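Decapping and exoribonuclease protein 1 (Kluyveromyces lactis, PDB 4GPS) removes NAD caps from the 5' ends of a subset of RNAs, acting as a metal-dependent decapping enzyme and 5'-3' exoribonuclease. Local coordinates at residues Glu126-Ala129 with Val130-Ser133; Asn155-Val158 with Ile159-Ala163; Val179-Arg182 with His183-Ile186. One frame throughout, in Å; residues are numbered along the deposited sequence.

Interaction 1 of 3, residues Glu126-Ala129 with Val130-Ser133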
# COMPACT_ATOMS: atom_id res chain seq x y z
N GLU A 126 -6.46 29.14 9.36
CA GLU A 126 -6.96 30.00 10.44
C GLU A 126 -6.59 31.46 10.16
O GLU A 126 -7.43 32.35 10.25
CB GLU A 126 -6.34 29.61 11.78
CG GLU A 126 -6.69 28.23 12.25
CD GLU A 126 -5.71 27.73 13.30
OE1 GLU A 126 -5.54 28.41 14.33
OE2 GLU A 126 -5.11 26.65 13.08
N ASN A 127 -5.32 31.68 9.82
CA ASN A 127 -4.78 33.01 9.51
C ASN A 127 -3.42 32.94 8.78
O ASN A 127 -2.88 31.86 8.58
CB ASN A 127 -4.61 33.81 10.80
CG ASN A 127 -3.89 33.03 11.86
OD1 ASN A 127 -4.50 32.58 12.84
ND2 ASN A 127 -2.59 32.84 11.68
N LYS A 128 -2.89 34.10 8.41
CA LYS A 128 -1.60 34.20 7.72
C LYS A 128 -0.45 33.57 8.48
O LYS A 128 0.39 32.90 7.88
CB LYS A 128 -1.23 35.67 7.42
CG LYS A 128 -1.86 36.29 6.17
CD LYS A 128 -1.16 35.86 4.88
CE LYS A 128 -1.94 34.79 4.11
NZ LYS A 128 -3.34 35.19 3.77
N ALA A 129 -0.39 33.81 9.78
CA ALA A 129 0.68 33.26 10.60
C ALA A 129 0.74 31.74 10.49
O ALA A 129 1.80 31.16 10.28
CB ALA A 129 0.51 33.67 12.06
N VAL A 130 -0.41 31.08 10.63
CA VAL A 130 -0.46 29.63 10.54
C VAL A 130 -0.16 29.16 9.11
O VAL A 130 0.62 28.24 8.91
CB VAL A 130 -1.85 29.10 10.98
CG1 VAL A 130 -2.00 27.65 10.58
CG2 VAL A 130 -2.02 29.27 12.49
N LYS A 131 -0.76 29.81 8.12
CA LYS A 131 -0.51 29.44 6.73
C LYS A 131 0.94 29.59 6.33
O LYS A 131 1.45 28.79 5.53
CB LYS A 131 -1.35 30.27 5.76
CG LYS A 131 -0.85 30.21 4.32
CD LYS A 131 -1.77 31.01 3.42
CE LYS A 131 -1.07 31.55 2.19
NZ LYS A 131 -1.48 30.78 1.02
N ASP A 132 1.61 30.60 6.87
CA ASP A 132 3.00 30.80 6.50
C ASP A 132 3.95 29.82 7.18
O ASP A 132 5.14 29.83 6.88
CB ASP A 132 3.44 32.24 6.77
CG ASP A 132 2.81 33.23 5.82
OD1 ASP A 132 2.39 32.83 4.70
OD2 ASP A 132 2.75 34.42 6.19
N SER A 133 3.40 28.99 8.07
CA SER A 133 4.16 27.94 8.77
C SER A 133 4.17 26.64 7.96
O SER A 133 4.78 25.66 8.37
CB SER A 133 3.53 27.63 10.12
OG SER A 133 2.90 28.77 10.62

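Interaction 2 of 3, residues Asn155-Val158 with Ile159-Ala163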
# COMPACT_ATOMS: atom_id res chain seq x y z
N ASN A 155 13.40 -4.08 12.07
CA ASN A 155 13.06 -4.96 10.96
C ASN A 155 11.55 -5.27 10.92
O ASN A 155 10.99 -5.86 11.85
CB ASN A 155 13.87 -6.25 11.05
CG ASN A 155 13.56 -7.21 9.95
OD1 ASN A 155 12.50 -7.83 9.95
ND2 ASN A 155 14.48 -7.34 8.98
N SER A 156 10.90 -4.86 9.83
CA SER A 156 9.46 -5.01 9.66
C SER A 156 8.86 -6.42 9.66
O SER A 156 7.72 -6.61 10.11
CB SER A 156 9.01 -4.26 8.40
OG SER A 156 8.35 -3.06 8.77
N LEU A 157 9.60 -7.40 9.15
CA LEU A 157 9.08 -8.75 9.16
C LEU A 157 8.89 -9.25 10.63
O LEU A 157 8.00 -10.03 10.92
CB LEU A 157 10.01 -9.66 8.38
CG LEU A 157 9.42 -11.01 8.01
CD1 LEU A 157 8.18 -10.79 7.13
CD2 LEU A 157 10.47 -11.81 7.27
N VAL A 158 9.71 -8.77 11.55
CA VAL A 158 9.60 -9.19 12.96
C VAL A 158 8.26 -8.79 13.58
O VAL A 158 7.68 -9.55 14.34
CB VAL A 158 10.76 -8.60 13.82
CG1 VAL A 158 10.46 -8.75 15.32
CG2 VAL A 158 12.05 -9.31 13.48
N ILE A 159 7.78 -7.59 13.28
CA ILE A 159 6.51 -7.12 13.81
C ILE A 159 5.30 -7.87 13.19
O ILE A 159 4.34 -8.15 13.88
CB ILE A 159 6.37 -5.61 13.58
CG1 ILE A 159 7.39 -4.88 14.46
CG2 ILE A 159 4.94 -5.16 13.91
CD1 ILE A 159 7.51 -3.40 14.16
N LEU A 160 5.38 -8.17 11.90
CA LEU A 160 4.33 -8.89 11.19
C LEU A 160 4.14 -10.23 11.87
O LEU A 160 3.01 -10.66 12.08
CB LEU A 160 4.73 -9.15 9.73
CG LEU A 160 3.62 -9.70 8.84
CD1 LEU A 160 2.49 -8.69 8.79
CD2 LEU A 160 4.13 -9.97 7.43
N LYS A 161 5.25 -10.88 12.21
CA LYS A 161 5.16 -12.17 12.85
C LYS A 161 4.60 -12.10 14.28
O LYS A 161 4.01 -13.06 14.75
CB LYS A 161 6.51 -12.89 12.82
CG LYS A 161 6.98 -13.27 11.43
CD LYS A 161 8.36 -13.87 11.51
CE LYS A 161 8.84 -14.41 10.17
NZ LYS A 161 10.26 -14.96 10.25
N GLU A 162 4.79 -10.99 14.97
CA GLU A 162 4.20 -10.88 16.31
C GLU A 162 2.69 -10.61 16.10
O GLU A 162 1.85 -11.13 16.83
CB GLU A 162 4.80 -9.71 17.08
CG GLU A 162 6.28 -9.82 17.33
CD GLU A 162 6.62 -10.86 18.37
OE1 GLU A 162 5.91 -10.95 19.40
OE2 GLU A 162 7.62 -11.58 18.14
N ALA A 163 2.36 -9.79 15.11
CA ALA A 163 0.98 -9.50 14.81
C ALA A 163 0.26 -10.80 14.41
O ALA A 163 -0.88 -11.00 14.80
CB ALA A 163 0.89 -8.46 13.69

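Interaction 3 of 3, residues Val179-Arg182 with His183-Ile186. With CIT (citric acid), chain B.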
# COMPACT_ATOMS: atom_id res chain seq x y z
N VAL A 179 -0.31 -13.49 4.64
CA VAL A 179 0.19 -12.59 5.69
C VAL A 179 1.31 -11.74 5.09
O VAL A 179 2.30 -12.26 4.62
CB VAL A 179 0.74 -13.44 6.86
CG1 VAL A 179 1.17 -12.55 8.03
CG2 VAL A 179 -0.35 -14.43 7.29
N SER A 180 1.19 -10.42 5.14
CA SER A 180 2.22 -9.63 4.48
C SER A 180 2.27 -8.14 4.82
O SER A 180 1.30 -7.60 5.34
CB SER A 180 1.98 -9.80 2.96
OG SER A 180 2.79 -8.95 2.18
N LEU A 181 3.40 -7.48 4.55
CA LEU A 181 3.46 -6.03 4.73
C LEU A 181 2.66 -5.50 3.52
O LEU A 181 2.66 -6.13 2.44
CB LEU A 181 4.89 -5.53 4.63
CG LEU A 181 5.79 -6.17 5.67
CD1 LEU A 181 7.26 -5.87 5.32
CD2 LEU A 181 5.38 -5.67 7.07
N ARG A 182 1.98 -4.37 3.68
CA ARG A 182 1.19 -3.80 2.61
C ARG A 182 1.98 -3.58 1.30
O ARG A 182 1.46 -3.80 0.21
CB ARG A 182 0.57 -2.48 3.05
CG ARG A 182 -0.32 -1.88 1.99
CD ARG A 182 -1.08 -0.70 2.53
NE ARG A 182 -0.13 0.28 2.97
CZ ARG A 182 -0.48 1.49 3.39
NH1 ARG A 182 -1.76 1.84 3.39
NH2 ARG A 182 0.45 2.32 3.81
N HIS A 183 3.22 -3.13 1.43
CA HIS A 183 4.09 -2.88 0.28
C HIS A 183 4.08 -4.03 -0.74
O HIS A 183 4.03 -3.79 -1.94
CB HIS A 183 5.53 -2.62 0.76
CG HIS A 183 6.36 -1.89 -0.24
ND1 HIS A 183 6.36 -0.51 -0.34
CD2 HIS A 183 7.16 -2.34 -1.24
CE1 HIS A 183 7.12 -0.14 -1.37
NE2 HIS A 183 7.61 -1.23 -1.93
N HIS A 184 4.15 -5.27 -0.27
CA HIS A 184 4.18 -6.40 -1.21
C HIS A 184 2.85 -6.70 -1.84
O HIS A 184 2.82 -7.25 -2.94
CB HIS A 184 4.73 -7.66 -0.56
CG HIS A 184 6.08 -7.48 0.04
ND1 HIS A 184 7.09 -6.82 -0.62
CD2 HIS A 184 6.57 -7.82 1.25
CE1 HIS A 184 8.15 -6.74 0.17
NE2 HIS A 184 7.86 -7.34 1.31
N ILE A 185 1.75 -6.38 -1.16
CA ILE A 185 0.46 -6.63 -1.76
C ILE A 185 0.36 -5.57 -2.86
O ILE A 185 0.01 -5.87 -4.00
CB ILE A 185 -0.71 -6.53 -0.73
CG1 ILE A 185 -0.53 -7.54 0.42
CG2 ILE A 185 -2.00 -6.84 -1.43
CD1 ILE A 185 -0.36 -8.97 -0.09
N ILE A 186 0.69 -4.34 -2.55
CA ILE A 186 0.66 -3.34 -3.58
C ILE A 186 1.54 -3.78 -4.79
O ILE A 186 1.09 -3.71 -5.94
CB ILE A 186 1.12 -1.96 -3.04
CG1 ILE A 186 0.10 -1.44 -2.04
CG2 ILE A 186 1.26 -0.93 -4.18
CD1 ILE A 186 0.69 -0.44 -1.06
C1 CIT B . 3.43 2.23 -0.96
O1 CIT B . 3.44 1.06 -1.30
O2 CIT B . 3.82 3.20 -1.84
C2 CIT B . 3.00 2.60 0.45
C3 CIT B . 3.84 1.83 1.50
O7 CIT B . 3.73 0.43 1.22
C4 CIT B . 3.32 2.13 2.93
C5 CIT B . 3.64 1.00 3.92
O3 CIT B . 2.76 0.24 4.25
O4 CIT B . 4.89 0.87 4.42
C6 CIT B . 5.29 2.28 1.41
O5 CIT B . 6.20 1.47 1.59
O6 CIT B . 5.58 3.58 1.15

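Interaction 1 of 3, residues Glu126-Ala129 with Val130-Ser133
Lys-131 N and Asp-132 N bond back to Asn-127 O at 3.0 Å and Lys-128 O at 2.8 Å, closing consecutive i to i-4 turns of the short helix 128-131. The first of these bonds is nearly straight, with an N-H...O angle of 170°; the second is more bent, its donor tilted from the carbonyl plane of Lys-128. Asn-127 occupies the N-cap position, and its side chain lies crosswise to that of Val-130, packing on CG2. The extended Glu-126 brings its carboxylate OE1 to 4.1 Å from CG2 of Val-130. This is a loose touch of a charged end on a methyl group. CG2 of Val-130 sits anti to the carbonyl carbon and beside the backbone N, where it meets both residues at the start of the helix. On another flank the aliphatic parts of Lys-128 and Lys-131 run side by side, CE of Lys-128 lying 3.8 Å from CD of Lys-131. NZ of Lys-128 and NZ of Lys-131 stand 5.5 Å apart, close enough that the like charges would probably repel mildly. Further along, Ser-133 OG lies 2.7 Å from Ala-129 O and 2.9 Å from Val-130 O, its single proton within reach of both carbonyls. The whole turn is a surface feature, its centre about 32 Å from the centre of the chain. Glu-126 and Val-130 lean on helix 114-122, through Glu-115 and, for Glu-126, also Thr-118, while Trp-125 of the intervening loop packs against both Val-130 and Lys-131.

Interaction 2 of 3, residues Asn155-Val158 with Ile159-Ala163
Peptide groups are the flat groups that meet between Leu-157 and Lys-161 and between Val-158 and Glu-162; neither pair brings a ring into the contact. Lys-161 N approaches Leu-157 O at 3.2 Å, tilted 24° from that carbonyl's plane, and Glu-162 N approaches Val-158 O at 3.3 Å with a similar tilt. One residue earlier, Ser-156 O receives two weak bonds, from Ile-159 N and Leu-160 N. The amide of Asn-155, just ahead of these turns, turns OD1 to the backbone and takes weak bonds from Leu-157 N and Val-158 N. Among the side chains, Leu-157 meets two of the next turn. Its CG stands anti to the backbone N, chi1 -165°, and this sends the isobutyl group out from the helix, with CD1 on the side of Leu-160. There CD1 of Leu-157 comes within 4.1 Å of CD2 of Leu-160, and CG of Leu-157 within 4.1 Å of CE of Lys-161. Lys-161 is stretched out beyond CG, and it therefore offers Leu-157 a methylene while NZ continues past it. CG of Lys-161 also brushes Leu-157 O at 3.4 Å, as CG of Glu-162 does Val-158 O at 3.3 Å. Leu-160 and Ile-159 are buried, both touching Gln-278 of strand 273-285; Leu-160 also meets Leu-211, and Ile-159 meets Leu-101 and Tyr-262. Tyr-262 OH has a weak hydrogen bond with Ser-156 OG. Val-158 and Lys-161, by contrast, are exposed and Glu-162 partly so. Such a split is that of an amphipathic helix packed on strands 100-103, 210-213, 259-268 and 273-285, its first turns closed by rather long bonds to Ser-156 O, Leu-157 O and Val-158 O and its buried side contributing mainly hydrophobic packing.

Interaction 3 of 3, residues Val179-Arg182 with His183-Ile186
Arg-182, where strand 176-181 gives way to helix 182-190, runs beside Ile-186 one turn on, its CG 3.5 Å from CD1 of Ile-186. Arg-182 O accepts a nearly straight bond from Ile-186 N at 2.9 Å and a weak one from Ile-185 N. A bend at chi3, 60°, turns the guanidinium so that a citrate, probably from the crystallisation liquor, lies at its edge: NE bonds to citrate O3 at 3.2 Å, and NH2 adds a weak bond. NH1 forms a salt bridge with Glu-293, a metal ligand. Cut back to alanine, this position would probably leave the Glu-293 carboxylate without its charged mate and open a gap beside Ile-186. Two residues earlier, Ser-180 OG bonds to Leu-181 O at 2.8 Å and touches CB of His-184 at 3.6 Å. Leu-181 O also accepts from His-184 N at 3.2 Å, the two donors reaching it from opposite faces of its plane. His-183 ND1 holds citrate O5 at 2.8 Å. This tight strand-to-helix junction sets a basic side chain at the metal site of the PD-(D/E)XK-type nuclease core of the DXO/Dom3Z family.

In the fold
Interactions 2 and 3 are neighbours, their centres about 12 Å apart, whereas interaction 1 lies about 40 and 38 Å from them between centres. Helix 156-167 packs directly on strand 176-181: CD2 of Leu-160 reaches CA of Ser-180 at 3.5 Å, and CB of Ser-156 reaches CD1 of Leu-181 at 3.9 Å. Both contacts lie near residues of the active site. Ser-156 comes within about 6 Å, side chain to side chain, of Glu-280, a probable substrate ligand, while the side chain of Arg-182 is about 3 Å from those of Glu-293, a metal ligand, and Gln-317, probably a substrate ligand. The citrate, also bonded by Arg-313, probably occupies part of this pocket. Helix 128-131 is a peripheral surface turn away from it.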